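Local coordinates for protein pyruvate formate-lyase 2 (Archaeoglobus fulgidus, PDB 2F3O) that is of uncertain function but belongs to the glycyl radical enzymes, probably acting as a lyase related to pyruvate formate-lyase or glycerol dehydratase, at residues Gly152-Val156 / Ser435-Asp440; Tyr535-Gly539 / Arg618-Gly622. One frame throughout, in Å; residues are numbered along the deposited sequence.

Contact 1 of 2, residues Gly152-Val156 / Ser435-Asp440; sequences GISHV and SFTSSD. With GOL (glycerol), chain D.
The pocket that holds a glycerol molecule is lined here by His155, from a loop, and Asp440, from the irregular part of the broken strand 435-445, which meet at glycerol O2. His155 NE2 lies 3.1 Å from that glycerol O2 in a nearly straight hydrogen bond, and O2 in turn donates to Asp440 OD2 at 3.1 Å, while Asp440 OD1 is hydrogen-bonded to Gln541. An imidazole and a carboxylate suit the site because one hydroxyl can pair with both. Their planes stand 70° apart, and the backbone N of Asp440 lies over one face of the ring. The ring's rotation is fixed from its far side, where ND1 donates to Ile153 O (2.8 Å) in the ring plane. Glu428, Gln271 and Asn332 also hydrogen-bond the glycerol, consistent with a substrate pocket inside the alpha/beta barrel of glycyl radical enzymes. Beside His155 CB sits Ser439 OG, a small hydroxyl hydrogen-bonded to Glu428 and Asp424. On either side of His155 in the chain, Ile153 and Val156 make the apolar part of the contact with Phe436. Ile153, with CG2 anti to its own N, brings that methyl 3.5 Å from Phe436 CZ, the two side chains crossing at about a right angle. Val156 CG1 comes to the edge of the same ring, 4.0 Å from Phe436 CE1. One water joins the backbones, donating to His155 O at 2.9 Å and accepting from Ser438 N at 2.8 Å.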
# COMPACT_ATOMS: atom_id res chain seq x y z
N GLY A 152 28.09 -12.23 5.69
CA GLY A 152 27.58 -10.87 5.84
C GLY A 152 27.34 -10.25 4.47
O GLY A 152 27.49 -10.94 3.45
N ILE A 153 26.98 -8.97 4.42
CA ILE A 153 26.67 -8.35 3.13
C ILE A 153 27.75 -7.43 2.57
O ILE A 153 28.34 -7.76 1.55
CB ILE A 153 25.31 -7.62 3.11
CG1 ILE A 153 24.23 -8.51 3.72
CG2 ILE A 153 24.95 -7.20 1.68
CD1 ILE A 153 23.95 -9.74 2.93
N SER A 154 27.99 -6.29 3.22
CA SER A 154 28.94 -5.28 2.72
C SER A 154 28.73 -4.93 1.23
O SER A 154 27.59 -4.73 0.79
CB SER A 154 30.38 -5.72 2.96
OG SER A 154 30.69 -5.82 4.33
N HIS A 155 29.82 -4.88 0.47
CA HIS A 155 29.77 -4.59 -0.97
C HIS A 155 28.93 -3.40 -1.35
O HIS A 155 27.95 -3.55 -2.06
CB HIS A 155 29.26 -5.80 -1.76
CG HIS A 155 30.16 -6.98 -1.68
ND1 HIS A 155 30.15 -7.83 -0.60
CD2 HIS A 155 31.11 -7.43 -2.52
CE1 HIS A 155 31.05 -8.78 -0.80
NE2 HIS A 155 31.66 -8.54 -1.94
N VAL A 156 29.28 -2.23 -0.86
CA VAL A 156 28.55 -1.04 -1.21
C VAL A 156 29.52 0.11 -1.16
O VAL A 156 30.36 0.16 -0.26
CB VAL A 156 27.32 -0.82 -0.26
CG1 VAL A 156 27.70 -0.98 1.20
CG2 VAL A 156 26.65 0.52 -0.51
N SER A 435 21.80 2.80 -2.96
CA SER A 435 21.55 1.42 -3.33
C SER A 435 22.25 0.40 -2.44
O SER A 435 23.28 0.68 -1.85
CB SER A 435 21.88 1.18 -4.80
OG SER A 435 23.21 1.52 -5.11
N PHE A 436 21.67 -0.78 -2.34
CA PHE A 436 22.31 -1.85 -1.65
C PHE A 436 22.23 -2.98 -2.64
O PHE A 436 21.14 -3.53 -2.86
CB PHE A 436 21.52 -2.19 -0.41
CG PHE A 436 22.32 -2.86 0.68
CD1 PHE A 436 23.59 -2.41 1.02
CD2 PHE A 436 21.78 -3.92 1.41
CE1 PHE A 436 24.30 -3.00 2.04
CE2 PHE A 436 22.49 -4.51 2.43
CZ PHE A 436 23.75 -4.05 2.74
N THR A 437 23.35 -3.32 -3.25
CA THR A 437 23.32 -4.25 -4.38
C THR A 437 23.83 -5.65 -4.10
O THR A 437 23.73 -6.49 -4.99
CB THR A 437 24.10 -3.72 -5.57
OG1 THR A 437 25.48 -3.58 -5.20
CG2 THR A 437 23.53 -2.37 -6.01
N SER A 438 24.33 -5.89 -2.88
CA SER A 438 24.98 -7.16 -2.45
C SER A 438 25.77 -7.73 -3.59
O SER A 438 25.42 -8.77 -4.16
CB SER A 438 23.97 -8.19 -1.92
OG SER A 438 24.64 -9.18 -1.17
N SER A 439 26.81 -7.01 -3.97
CA SER A 439 27.27 -7.11 -5.32
C SER A 439 28.05 -8.39 -5.61
O SER A 439 28.24 -8.75 -6.76
CB SER A 439 28.07 -5.88 -5.68
OG SER A 439 29.36 -5.98 -5.12
N ASP A 440 28.48 -9.10 -4.57
CA ASP A 440 29.04 -10.43 -4.79
C ASP A 440 28.31 -11.43 -3.93
O ASP A 440 28.91 -12.05 -3.07
CB ASP A 440 30.53 -10.48 -4.45
CG ASP A 440 31.25 -11.61 -5.17
OD1 ASP A 440 30.68 -12.19 -6.10
OD2 ASP A 440 32.40 -11.93 -4.80
C1 GOL D . 34.31 -7.85 -4.79
O1 GOL D . 33.04 -8.30 -5.16
C2 GOL D . 35.03 -8.94 -4.03
O2 GOL D . 34.15 -9.79 -3.31
C3 GOL D . 35.98 -8.21 -3.11
O3 GOL D . 37.07 -9.05 -2.87
O HOH W 1 25.36 -4.10 -0.94

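Contact 2 of 2, residues Tyr535-Gly539 / Arg618-Gly622; sequences YNFTG and RNFRG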
# COMPACT_ATOMS: atom_id res chain seq x y z
N TYR A 535 17.37 1.76 -4.23
CA TYR A 535 17.46 0.60 -5.11
C TYR A 535 17.96 -0.59 -4.30
O TYR A 535 18.87 -0.44 -3.50
CB TYR A 535 18.41 0.88 -6.26
CG TYR A 535 18.04 2.08 -7.14
CD1 TYR A 535 18.64 3.32 -6.95
CD2 TYR A 535 17.10 1.95 -8.17
CE1 TYR A 535 18.34 4.39 -7.77
CE2 TYR A 535 16.77 3.03 -8.98
CZ TYR A 535 17.40 4.24 -8.77
OH TYR A 535 17.09 5.32 -9.57
N ASN A 536 17.36 -1.77 -4.46
CA ASN A 536 17.85 -2.98 -3.79
C ASN A 536 18.09 -4.07 -4.80
O ASN A 536 17.20 -4.43 -5.54
CB ASN A 536 16.86 -3.50 -2.76
CG ASN A 536 16.87 -2.68 -1.50
OD1 ASN A 536 17.50 -3.04 -0.49
ND2 ASN A 536 16.18 -1.56 -1.54
N PHE A 537 19.30 -4.61 -4.82
CA PHE A 537 19.64 -5.60 -5.83
C PHE A 537 20.42 -6.71 -5.16
O PHE A 537 20.84 -6.56 -4.01
CB PHE A 537 20.46 -4.98 -6.96
CG PHE A 537 19.65 -4.12 -7.90
CD1 PHE A 537 20.01 -2.80 -8.15
CD2 PHE A 537 18.53 -4.62 -8.56
CE1 PHE A 537 19.26 -2.00 -9.02
CE2 PHE A 537 17.78 -3.82 -9.44
CZ PHE A 537 18.15 -2.51 -9.66
N THR A 538 20.57 -7.84 -5.85
CA THR A 538 21.40 -8.94 -5.39
C THR A 538 22.25 -9.43 -6.56
O THR A 538 21.75 -10.09 -7.47
CB THR A 538 20.58 -10.10 -4.81
OG1 THR A 538 19.80 -9.63 -3.72
CG2 THR A 538 21.47 -11.18 -4.27
N GLY A 539 23.55 -9.10 -6.54
CA GLY A 539 24.45 -9.43 -7.65
C GLY A 539 24.91 -10.87 -7.66
O GLY A 539 25.60 -11.30 -6.75
N ARG A 618 13.08 -11.82 -7.89
CA ARG A 618 13.13 -10.75 -6.90
C ARG A 618 13.77 -11.19 -5.61
O ARG A 618 13.63 -12.33 -5.18
CB ARG A 618 11.76 -10.23 -6.54
CG ARG A 618 10.66 -10.60 -7.40
CD ARG A 618 9.50 -10.52 -6.52
NE ARG A 618 8.29 -10.33 -7.29
CZ ARG A 618 7.18 -9.79 -6.81
NH1 ARG A 618 7.14 -9.34 -5.55
NH2 ARG A 618 6.12 -9.67 -7.60
N ASN A 619 14.44 -10.26 -4.95
CA ASN A 619 15.06 -10.58 -3.71
C ASN A 619 14.20 -10.18 -2.50
O ASN A 619 13.14 -9.54 -2.63
CB ASN A 619 16.46 -9.98 -3.65
CG ASN A 619 16.44 -8.45 -3.62
OD1 ASN A 619 15.38 -7.83 -3.66
ND2 ASN A 619 17.61 -7.84 -3.53
N PHE A 620 14.70 -10.57 -1.33
CA PHE A 620 14.06 -10.37 -0.05
C PHE A 620 13.93 -8.91 0.27
O PHE A 620 12.94 -8.49 0.88
CB PHE A 620 14.88 -11.05 1.03
CG PHE A 620 14.47 -10.68 2.43
CD1 PHE A 620 13.30 -11.18 2.97
CD2 PHE A 620 15.25 -9.83 3.19
CE1 PHE A 620 12.92 -10.85 4.23
CE2 PHE A 620 14.86 -9.49 4.45
CZ PHE A 620 13.69 -10.01 4.98
N ARG A 621 14.91 -8.13 -0.15
CA ARG A 621 14.91 -6.71 0.15
C ARG A 621 14.03 -5.92 -0.81
O ARG A 621 14.08 -4.70 -0.81
CB ARG A 621 16.32 -6.12 0.21
CG ARG A 621 17.12 -6.53 1.43
CD ARG A 621 18.55 -6.02 1.37
NE ARG A 621 19.40 -6.91 0.58
CZ ARG A 621 19.84 -6.64 -0.65
NH1 ARG A 621 19.53 -5.48 -1.25
NH2 ARG A 621 20.59 -7.53 -1.27
N GLY A 622 13.25 -6.59 -1.63
CA GLY A 622 12.18 -5.91 -2.33
C GLY A 622 12.52 -5.32 -3.67
O GLY A 622 11.72 -4.59 -4.25
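Phe537 O is gripped by both terminal nitrogens of Arg621, NH2 at 2.9 Å and NH1 at 3.2 Å. The two N-H groups reach the oxygen end-on and from the same face of its carbonyl plane, tilted from it by a little over 30°, while the oxygen itself stays close to the plane of the guanidinium. NH1 also donates to Asn536 OD1 (3.3 Å), on a lone pair in the plane of that amide, and more weakly to Phe436 O on the neighbouring strand. Arginine suits the place because its flat, donor-rich end can serve several oxygens at once, and a bend at chi3 (-83°) turns that end toward Phe537 O. The Asn536 side chain crosses that of Arg621 at a slant, OD1 3.4 Å from Arg621 CB. Replacing Arg621 by an alanine is likely to leave Phe537 O and Asn536 OD1 without these donors and to open a gap between turn and strand. Arg621 sits within a type I beta turn from Asn619 to Gly622, closed by Gly622 N donating to Asn619 O. The turn lies between helix 597-615 and strand 624-628, the parallel neighbour of strand 535-543; the two strands are thus linked by a helical crossover. At the last turn position Gly622 has a positive phi, where a side chain would collide with the preceding carbonyl oxygen. Asn619 opens the turn and reaches the strand as well: its ND2 donates to Thr538 OG1 at 2.8 Å, with the hydroxyl near the amide plane, and lies over one face of the Arg621 guanidinium. Its OD1 accepts from the backbone N of Gly623, just past the turn.

Starting from the N terminus, the chain leaves strand 145-147, passes through 152-156 and makes a 278-residue, mainly helical excursion before 435-440 returns to close contact 1. About a hundred residues later 535-539 opens contact 2, which closes at 618-622 after 78 further residues, again mostly helix. The two loops therefore follow in series, neither enclosing nor crossing the other. They come together in space, with centres 10 Å apart, because strands 435-445 and 535-543 are parallel neighbours in one mixed sheet; Phe436 O to Phe537 N (2.9 Å) is a probable hydrogen bond between them. Contact 1 joins to this sheet the loop between strands 145-147 and 156-157, contact 2 the turn before strand 624-628.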